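Local coordinates for protein TagI restriction endonuclease (Thermocrispum agreste, PDB 6GHS) that probably cleaves DNA that carries modified cytosines such as 5-methylcytosine, joining an SRA recognition domain to an HNH nuclease domain, at residues Gly222-Gly227 and Leu249-His254. Sequence-based numbering, arbitrary orientation.
Sequences GPYSQG and LCPNDH. With ZN (zinc ion), chain B.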
loop_
_atom_site.group_PDB
_atom_site.type_symbol
_atom_site.label_atom_id
_atom_site.label_comp_id
_atom_site.label_asym_id
_atom_site.label_seq_id
_atom_site.Cartn_x
_atom_site.Cartn_y
_atom_site.Cartn_z
ATOM N N GLY A 222 14.382 5.614 12.080
ATOM C CA GLY A 222 15.572 5.011 11.498
ATOM C C GLY A 222 15.461 4.804 10.007
ATOM O O GLY A 222 14.719 5.536 9.374
ATOM N N PRO A 223 16.202 3.809 9.438
ATOM C CA PRO A 223 16.219 3.527 7.990
ATOM C C PRO A 223 14.964 2.831 7.505
ATOM O O PRO A 223 14.333 2.114 8.277
ATOM C CB PRO A 223 17.405 2.563 7.817
ATOM C CG PRO A 223 18.108 2.512 9.130
ATOM C CD PRO A 223 17.086 2.870 10.158
ATOM N N TYR A 224 14.645 3.016 6.227
ATOM C CA TYR A 224 13.434 2.473 5.630
ATOM C C TYR A 224 13.661 1.963 4.202
ATOM O O TYR A 224 14.284 2.634 3.387
ATOM C CB TYR A 224 12.350 3.545 5.593
ATOM C CG TYR A 224 11.123 3.059 4.875
ATOM C CD1 TYR A 224 10.205 2.248 5.522
ATOM C CD2 TYR A 224 10.911 3.348 3.536
ATOM C CE1 TYR A 224 9.086 1.766 4.870
ATOM C CE2 TYR A 224 9.798 2.859 2.880
ATOM C CZ TYR A 224 8.890 2.074 3.558
ATOM O OH TYR A 224 7.795 1.585 2.923
ATOM N N SER A 225 13.110 0.800 3.879
ATOM C CA SER A 225 13.165 0.296 2.510
ATOM C C SER A 225 12.002 -0.648 2.251
ATOM O O SER A 225 11.173 -0.883 3.136
ATOM C CB SER A 225 14.506 -0.395 2.247
ATOM O OG SER A 225 14.629 -1.611 2.969
ATOM N N GLN A 226 11.932 -1.164 1.030
ATOM C CA GLN A 226 10.896 -2.093 0.636
ATOM C C GLN A 226 11.524 -3.365 0.070
ATOM O O GLN A 226 12.480 -3.318 -0.696
ATOM C CB GLN A 226 9.940 -1.428 -0.374
ATOM C CG GLN A 226 8.670 -0.841 0.253
ATOM C CD GLN A 226 8.069 0.321 -0.536
ATOM O OE1 GLN A 226 7.700 1.344 0.042
ATOM N NE2 GLN A 226 7.971 0.169 -1.856
ATOM N N GLY A 227 10.984 -4.502 0.486
ATOM C CA GLY A 227 11.326 -5.796 -0.089
ATOM C C GLY A 227 10.467 -6.044 -1.312
ATOM O O GLY A 227 9.230 -6.034 -1.233
ATOM N N LEU A 249 14.787 -2.310 -2.146
ATOM C CA LEU A 249 14.647 -1.115 -2.990
ATOM C C LEU A 249 14.007 0.062 -2.268
ATOM O O LEU A 249 13.204 -0.134 -1.364
ATOM C CB LEU A 249 13.750 -1.411 -4.178
ATOM C CG LEU A 249 14.116 -2.551 -5.102
ATOM C CD1 LEU A 249 13.018 -2.689 -6.145
ATOM C CD2 LEU A 249 15.450 -2.291 -5.771
ATOM N N CYS A 250 14.304 1.279 -2.727
ATOM C CA CYS A 250 13.619 2.469 -2.239
ATOM C C CYS A 250 12.230 2.450 -2.849
ATOM O O CYS A 250 12.016 1.772 -3.860
ATOM C CB CYS A 250 14.344 3.754 -2.634
ATOM S SG CYS A 250 14.536 3.935 -4.406
ATOM N N PRO A 251 11.274 3.170 -2.245
ATOM C CA PRO A 251 9.906 3.182 -2.785
ATOM C C PRO A 251 9.767 3.565 -4.250
ATOM O O PRO A 251 8.953 2.955 -4.930
ATOM C CB PRO A 251 9.205 4.200 -1.910
ATOM C CG PRO A 251 9.890 4.047 -0.601
ATOM C CD PRO A 251 11.325 3.742 -0.889
ATOM N N ASN A 252 10.560 4.539 -4.722
ATOM C CA ASN A 252 10.542 4.978 -6.140
ATOM C C ASN A 252 10.966 3.850 -7.072
ATOM O O ASN A 252 10.268 3.559 -8.040
ATOM C CB ASN A 252 11.435 6.217 -6.396
ATOM C CG ASN A 252 10.855 7.508 -5.826
ATOM O OD1 ASN A 252 9.866 7.496 -5.112
ATOM N ND2 ASN A 252 11.493 8.629 -6.132
ATOM N N ASP A 253 12.086 3.207 -6.774
ATOM C CA ASP A 253 12.550 2.116 -7.627
ATOM C C ASP A 253 11.663 0.875 -7.581
ATOM O O ASP A 253 11.521 0.204 -8.601
ATOM C CB ASP A 253 14.018 1.764 -7.360
ATOM C CG ASP A 253 14.974 2.855 -7.839
ATOM O OD1 ASP A 253 14.696 3.506 -8.858
ATOM O OD2 ASP A 253 16.010 3.080 -7.193
ATOM N N HIS A 254 11.033 0.594 -6.440
ATOM C CA HIS A 254 10.025 -0.490 -6.370
ATOM C C HIS A 254 8.950 -0.306 -7.465
ATOM O O HIS A 254 8.664 -1.230 -8.225
ATOM C CB HIS A 254 9.371 -0.563 -4.974
ATOM C CG HIS A 254 8.615 -1.834 -4.709
ATOM N ND1 HIS A 254 8.171 -2.177 -3.454
ATOM C CD2 HIS A 254 8.226 -2.841 -5.530
ATOM C CE1 HIS A 254 7.542 -3.337 -3.510
ATOM N NE2 HIS A 254 7.558 -3.761 -4.760
HETATM ZN ZN ZN B . 16.475 3.395 -5.403
HETATM O O HOH W 1 6.071 2.045 -3.927
#
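Gln226 and Leu249 form an antiparallel hydrogen-bonded pair: Gln226 N gives to Leu249 O (2.9 Å) and Leu249 N to Gln226 O (2.9 Å), each donor lying nearly along the C=O axis. Both side chains leave on one face of the sheet. From there the Gln226 chain, extended beyond CG, runs across the side chains of Pro251 and His254 at about right angles, its amide plane turned 55° from the imidazole plane. NE2 donates to His254 ND1 at 2.8 Å, almost in its own amide plane but 21° out of the imidazole plane; as the acceptor, ND1 would be unprotonated. OE1 accepts a hydrogen bond from Tyr224 OH (2.9 Å) on an in-plane lone pair, so the amide's rotation is fixed from two sides. An alanine in place of Gln226 would probably leave the His254 ring less firmly oriented beside the sodium ion it approaches. Apolar packing is slight: Pro251 CG meets the edge of the Tyr224 ring at CE2 (3.7 Å). Away from 222-227, zinc binds Cys250 SG (2.2 Å) and Asp253 OD2 (1.9 Å), with Cys210 and Cys213 completing the site. Cys250 is also the N-cap, its SG accepting from Asp253 N. The contact thus joins middle strand 223-229, edge strand 246-249 and helix 251-258 into the ββα-Me finger, His254 probably being the closing histidine of the HNH motif; Asn252 meets Asn252 of the second subunit.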